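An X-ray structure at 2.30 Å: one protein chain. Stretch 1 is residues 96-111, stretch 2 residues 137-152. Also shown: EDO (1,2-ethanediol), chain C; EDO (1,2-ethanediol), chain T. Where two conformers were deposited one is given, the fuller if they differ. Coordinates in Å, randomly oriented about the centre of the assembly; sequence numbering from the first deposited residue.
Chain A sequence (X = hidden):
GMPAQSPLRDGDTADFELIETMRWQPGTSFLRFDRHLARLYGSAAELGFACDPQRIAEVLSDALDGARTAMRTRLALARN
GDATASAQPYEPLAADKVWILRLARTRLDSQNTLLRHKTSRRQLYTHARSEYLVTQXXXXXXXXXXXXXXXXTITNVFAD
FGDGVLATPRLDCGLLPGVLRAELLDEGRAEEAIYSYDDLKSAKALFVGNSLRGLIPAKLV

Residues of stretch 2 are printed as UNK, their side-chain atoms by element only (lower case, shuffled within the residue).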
# COMPACT_ATOMS: atom_id res chain seq x y z
N ASP A 96 3.00 -6.30 20.02
CA ASP A 96 1.78 -5.98 20.75
C ASP A 96 1.15 -4.64 20.31
O ASP A 96 0.15 -4.21 20.87
CB ASP A 96 2.06 -5.98 22.27
CG ASP A 96 2.43 -7.38 22.80
OD1 ASP A 96 2.27 -8.36 22.03
OD2 ASP A 96 2.86 -7.50 23.98
N LYS A 97 1.73 -3.99 19.31
CA LYS A 97 1.21 -2.72 18.82
C LYS A 97 -0.10 -2.89 18.06
O LYS A 97 -0.19 -3.72 17.17
CB LYS A 97 2.24 -2.05 17.92
CG LYS A 97 1.89 -0.65 17.44
CD LYS A 97 1.77 0.37 18.59
CE LYS A 97 1.44 1.75 18.06
NZ LYS A 97 1.20 2.75 19.14
N VAL A 98 -1.11 -2.11 18.45
CA VAL A 98 -2.40 -2.11 17.77
C VAL A 98 -2.64 -0.70 17.24
O VAL A 98 -2.59 0.26 17.99
CB VAL A 98 -3.57 -2.51 18.70
CG1 VAL A 98 -4.92 -2.37 17.95
CG2 VAL A 98 -3.39 -3.94 19.21
N TRP A 99 -2.84 -0.59 15.94
CA TRP A 99 -3.11 0.69 15.27
C TRP A 99 -4.58 1.11 15.37
O TRP A 99 -5.49 0.29 15.16
CB TRP A 99 -2.73 0.58 13.79
CG TRP A 99 -1.33 0.96 13.49
CD1 TRP A 99 -0.26 0.95 14.35
CD2 TRP A 99 -0.78 1.20 12.20
NE1 TRP A 99 0.87 1.32 13.70
CE2 TRP A 99 0.60 1.45 12.37
CE3 TRP A 99 -1.33 1.28 10.92
CZ2 TRP A 99 1.42 1.78 11.32
CZ3 TRP A 99 -0.51 1.61 9.89
CH2 TRP A 99 0.86 1.87 10.09
N ILE A 100 -4.79 2.38 15.72
CA ILE A 100 -6.11 2.97 15.84
C ILE A 100 -6.50 3.50 14.47
O ILE A 100 -5.72 4.23 13.85
CB ILE A 100 -6.13 4.15 16.83
CG1 ILE A 100 -5.62 3.74 18.21
CG2 ILE A 100 -7.54 4.73 16.93
CD1 ILE A 100 -5.56 4.89 19.20
N LEU A 101 -7.70 3.15 14.02
CA LEU A 101 -8.19 3.61 12.72
C LEU A 101 -9.34 4.55 12.88
O LEU A 101 -10.12 4.41 13.82
CB LEU A 101 -8.70 2.42 11.88
CG LEU A 101 -7.74 1.27 11.71
CD1 LEU A 101 -8.41 0.17 10.93
CD2 LEU A 101 -6.48 1.74 11.02
N ARG A 102 -9.45 5.50 11.95
CA ARG A 102 -10.55 6.45 11.89
C ARG A 102 -10.97 6.58 10.41
O ARG A 102 -10.17 6.31 9.49
CB ARG A 102 -10.15 7.83 12.42
CG ARG A 102 -9.56 7.85 13.81
CD ARG A 102 -10.55 7.54 14.86
NE ARG A 102 -11.48 8.66 15.03
CZ ARG A 102 -11.34 9.64 15.93
NH1 ARG A 102 -10.30 9.67 16.77
NH2 ARG A 102 -12.25 10.59 15.99
N LEU A 103 -12.21 7.03 10.20
CA LEU A 103 -12.75 7.21 8.86
C LEU A 103 -12.60 8.64 8.39
O LEU A 103 -13.04 9.59 9.06
CB LEU A 103 -14.23 6.86 8.83
CG LEU A 103 -14.99 7.03 7.51
CD1 LEU A 103 -14.49 6.05 6.46
CD2 LEU A 103 -16.49 6.83 7.77
N ALA A 104 -11.99 8.80 7.23
CA ALA A 104 -11.84 10.12 6.65
C ALA A 104 -13.13 10.51 5.97
O ALA A 104 -13.89 9.64 5.54
CB ALA A 104 -10.72 10.12 5.59
N ARG A 105 -13.38 11.81 5.89
CA ARG A 105 -14.55 12.32 5.18
C ARG A 105 -14.16 12.36 3.71
O ARG A 105 -15.01 12.33 2.84
CB ARG A 105 -14.99 13.73 5.64
CG ARG A 105 -14.06 14.85 5.24
CD ARG A 105 -14.68 16.23 5.49
NE ARG A 105 -14.94 16.52 6.90
CZ ARG A 105 -14.05 17.07 7.72
NH1 ARG A 105 -12.82 17.36 7.28
NH2 ARG A 105 -14.37 17.31 8.99
N THR A 106 -12.86 12.38 3.46
CA THR A 106 -12.31 12.37 2.11
C THR A 106 -12.75 11.07 1.44
O THR A 106 -12.45 10.01 1.94
CB THR A 106 -10.76 12.31 2.14
OG1 THR A 106 -10.25 13.44 2.84
CG2 THR A 106 -10.17 12.25 0.72
N ARG A 107 -13.46 11.18 0.33
CA ARG A 107 -13.94 10.00 -0.41
C ARG A 107 -13.19 9.74 -1.72
O ARG A 107 -12.74 10.65 -2.38
CB ARG A 107 -15.43 10.13 -0.67
CG ARG A 107 -16.25 10.17 0.61
CD ARG A 107 -15.98 8.92 1.45
NE ARG A 107 -16.58 8.99 2.79
CZ ARG A 107 -17.79 8.55 3.07
NH1 ARG A 107 -18.53 8.00 2.11
NH2 ARG A 107 -18.26 8.65 4.30
N LEU A 108 -13.09 8.47 -2.08
CA LEU A 108 -12.47 8.03 -3.30
C LEU A 108 -13.59 7.83 -4.32
O LEU A 108 -14.76 7.57 -3.97
CB LEU A 108 -11.72 6.70 -3.11
CG LEU A 108 -10.48 6.70 -2.19
CD1 LEU A 108 -9.94 5.31 -1.99
CD2 LEU A 108 -9.44 7.59 -2.75
N ASP A 109 -13.21 7.97 -5.59
CA ASP A 109 -14.11 7.79 -6.70
C ASP A 109 -13.81 6.42 -7.34
O ASP A 109 -12.74 6.21 -7.92
CB ASP A 109 -13.91 8.92 -7.71
CG ASP A 109 -14.76 8.76 -8.97
OD1 ASP A 109 -15.41 7.69 -9.11
OD2 ASP A 109 -14.74 9.67 -9.84
N SER A 110 -14.78 5.51 -7.27
CA SER A 110 -14.58 4.15 -7.79
C SER A 110 -14.23 4.10 -9.27
O SER A 110 -13.72 3.09 -9.73
CB SER A 110 -15.81 3.28 -7.54
OG SER A 110 -16.88 3.65 -8.37
N GLN A 111 -14.54 5.16 -10.02
CA GLN A 111 -14.26 5.22 -11.45
C GLN A 111 -12.85 5.75 -11.77
O GLN A 111 -12.42 5.76 -12.93
CB GLN A 111 -15.34 6.06 -12.17
CG GLN A 111 -16.78 5.53 -11.94
CD GLN A 111 -16.91 4.03 -12.29
OE1 GLN A 111 -16.52 3.59 -13.39
NE2 GLN A 111 -17.42 3.24 -11.34
N UNK A 137 -5.29 8.78 15.06
CA UNK A 137 -5.31 7.64 14.16
C UNK A 137 -3.92 7.29 13.62
O UNK A 137 -3.20 8.14 13.11
c UNK A 137 -6.27 7.91 12.98
N UNK A 138 -3.55 6.04 13.78
CA UNK A 138 -2.28 5.55 13.26
C UNK A 138 -2.46 5.39 11.75
O UNK A 138 -1.51 5.58 10.97
c UNK A 138 -1.65 4.43 15.41
o UNK A 138 -0.60 5.06 15.75
o UNK A 138 -2.46 3.93 16.23
c UNK A 138 -1.92 4.25 13.93
N UNK A 139 -3.71 5.09 11.35
CA UNK A 139 -4.07 4.95 9.94
C UNK A 139 -5.50 5.46 9.71
O UNK A 139 -6.36 5.32 10.56
o UNK A 139 -3.53 5.17 7.01
c UNK A 139 -3.89 3.50 9.48
c UNK A 139 -3.58 3.93 6.94
o UNK A 139 -3.13 3.30 5.94
c UNK A 139 -4.32 3.14 8.03
N UNK A 140 -5.72 6.03 8.53
CA UNK A 140 -6.98 6.61 8.16
C UNK A 140 -7.56 5.84 7.01
O UNK A 140 -6.88 5.62 5.99
c UNK A 140 -6.75 8.09 7.73
c UNK A 140 -6.14 8.84 8.87
c UNK A 140 -8.05 8.76 7.28
N UNK A 141 -8.82 5.42 7.14
CA UNK A 141 -9.48 4.70 6.08
C UNK A 141 -10.31 5.66 5.22
O UNK A 141 -10.79 6.69 5.71
c UNK A 141 -8.53 1.95 7.03
c UNK A 141 -9.82 2.57 7.60
c UNK A 141 -10.40 3.61 6.63
c UNK A 141 -10.87 1.49 7.92
N UNK A 142 -10.45 5.30 3.95
CA UNK A 142 -11.25 6.04 2.99
C UNK A 142 -12.32 5.11 2.39
O UNK A 142 -12.04 3.95 2.10
c UNK A 142 -9.28 7.60 2.16
c UNK A 142 -8.85 8.34 0.91
c UNK A 142 -10.39 6.59 1.84
c UNK A 142 -8.10 6.86 2.76
N UNK A 143 -13.51 5.66 2.19
CA UNK A 143 -14.62 4.95 1.56
C UNK A 143 -14.89 5.60 0.21
O UNK A 143 -14.38 6.65 -0.06
c UNK A 143 -15.88 4.99 2.44
N UNK A 144 -15.70 4.96 -0.63
CA UNK A 144 -16.03 5.49 -1.96
C UNK A 144 -17.41 6.14 -1.99
O UNK A 144 -18.04 6.30 -0.95
n UNK A 144 -16.70 2.14 -3.51
c UNK A 144 -16.94 3.27 -2.82
o UNK A 144 -17.94 3.41 -2.09
c UNK A 144 -15.91 4.39 -3.01
N UNK A 145 -17.91 6.48 -3.19
CA UNK A 145 -19.22 7.17 -3.34
C UNK A 145 -20.43 6.37 -2.88
O UNK A 145 -21.52 6.90 -2.79
c UNK A 145 -18.36 5.99 -6.41
c UNK A 145 -19.46 7.72 -4.78
c UNK A 145 -19.65 6.71 -5.92
o UNK A 145 -18.42 5.40 -7.50
o UNK A 145 -17.31 6.00 -5.72
N UNK A 146 -20.23 5.08 -2.63
CA UNK A 146 -21.29 4.18 -2.15
C UNK A 146 -21.07 3.77 -0.69
O UNK A 146 -21.71 2.86 -0.18
c UNK A 146 -22.16 2.29 -5.44
n UNK A 146 -20.28 3.25 -7.36
c UNK A 146 -20.02 2.15 -6.67
n UNK A 146 -18.87 1.51 -6.87
n UNK A 146 -20.88 1.69 -5.76
c UNK A 146 -21.42 2.98 -3.09
c UNK A 146 -21.98 3.42 -4.46
N UNK A 147 -20.18 4.51 -0.01
CA UNK A 147 -19.88 4.29 1.41
C UNK A 147 -19.22 2.97 1.74
O UNK A 147 -19.31 2.49 2.88
N UNK A 148 -18.57 2.38 0.75
CA UNK A 148 -17.88 1.12 0.90
C UNK A 148 -16.44 1.42 1.23
O UNK A 148 -15.80 2.24 0.57
c UNK A 148 -19.48 0.02 -0.77
o UNK A 148 -20.89 -0.79 -2.47
c UNK A 148 -19.74 -0.37 -2.21
o UNK A 148 -18.83 -0.23 -3.09
c UNK A 148 -18.00 0.32 -0.41
N UNK A 149 -15.93 0.80 2.27
CA UNK A 149 -14.57 0.97 2.67
C UNK A 149 -13.71 0.43 1.56
O UNK A 149 -13.99 -0.66 1.02
c UNK A 149 -14.40 2.29 5.47
c UNK A 149 -12.71 0.18 4.19
c UNK A 149 -14.23 0.21 3.96
c UNK A 149 -14.92 0.86 5.14
N UNK A 150 -12.66 1.17 1.23
CA UNK A 150 -11.75 0.75 0.20
C UNK A 150 -10.36 0.31 0.75
O UNK A 150 -9.91 -0.84 0.55
c UNK A 150 -11.54 1.88 -0.80
s UNK A 150 -13.02 2.44 -1.73
N UNK A 151 -9.72 1.23 1.46
CA UNK A 151 -8.35 1.01 1.94
C UNK A 151 -7.90 2.12 2.87
O UNK A 151 -8.64 3.06 3.16
c UNK A 151 -7.48 2.38 -0.07
o UNK A 151 -6.94 3.37 -2.21
c UNK A 151 -6.69 2.42 -1.41
o UNK A 151 -5.82 1.54 -1.66
c UNK A 151 -7.42 1.03 0.70
N UNK A 152 -6.69 1.97 3.37
CA UNK A 152 -6.06 2.98 4.19
C UNK A 152 -5.21 3.85 3.27
O UNK A 152 -5.03 3.52 2.08
C1 EDO C . 0.43 6.34 19.10
O1 EDO C . 0.32 5.28 18.14
C2 EDO C . -0.81 7.23 19.07
O2 EDO C . -2.02 6.46 19.03
C1 EDO T . 1.13 7.06 7.56
O1 EDO T . 1.42 8.42 7.91
C2 EDO T . 0.19 6.46 8.60
O2 EDO T . -1.18 6.64 8.24
O HOH W 1 -1.90 2.85 18.70

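Position 137 carries one side-chain carbon, CB, 3.4 Å from Arg102 CG: Ala137. Position 138 has two carbons, the second bearing two oxygens; CB lies over one face of the Trp99 ring, 3.6 Å from the five-membered-ring centroid and 19° off its normal. This is Asp138. Ile100 N donates to Asp138 OD2 (2.8 Å, 176°), while Asp138 N donates to Ile100 O (2.8 Å).

Position 139 has three carbons ending in two oxygens, hence Glu139; its CB is 3.5 Å from Leu101 CD2, while the carboxylate leads away. At 140 one carbon carries two more, one of them 3.4 Å from Ala104 CB: Val140. Position 141 has four carbons forked at the second, which gives Leu141; its CD1 lies 4.1 Å from Leu101 CD1. The same fork at 142 gives Leu142, whose CD2 is 3.8 Å from Leu108 CD2. The lone carbon of 143, CB, sits 4.0 Å from Arg107 NH1, over a face of that guanidinium: Ala143.

Position 144 has two carbons, the second bearing two atoms, one oxygen and one nitrogen: Asn144. Its ND2 is 4.3 Å from Ser110 CB. Position 145 has three carbons and a terminal oxygen pair, so it is Glu145; OE1 accepts from Ser110 N (3.0 Å, 168°) and OE2 from Ser110 OG at a very short 2.5 Å. Three carbons, a nitrogen, then a carbon with two nitrogens make 146 Arg146, whose NH2 donates a weak bond to Ser110 OG (3.3 Å).

Position 147 lacks side-chain atoms and has phi 65°, favourable to glycine: Gly147. Position 148, three carbons with two terminal oxygens, is Glu148 and makes no contact with stretch 1. Position 149, four carbons forked at the first with one two-carbon arm, is Ile149; its CD1 is 3.9 Å from Leu103 CD1. Position 150 has one carbon and then a sulfur, and its CB is 4.0 Å from Leu108 CD1: Cys150. Position 151 again shows three carbons and two oxygens: Glu151, with OE2 3.6 Å from Leu108 CD1. Position 152 has no side-chain atoms: Gly152.

The contact is principally a parallel strand pairing. Leu141 N donates to Arg102 O (2.9 Å, 169°) and Ala104 N to Leu141 O (2.9 Å, 171°), so residue 141 bonds to the residues flanking Leu103. Leu108 N to Ala143 O (3.0 Å) extends the backbone link. Asp138 and Glu145, using their carboxylates on backbone amides, supplement this ladder, while Leu108, the residue of stretch 1 most covered by stretch 2, packs against Leu142 and Cys150.

Stretch 2, residues 137-152: ADEVLLANERGEICEG
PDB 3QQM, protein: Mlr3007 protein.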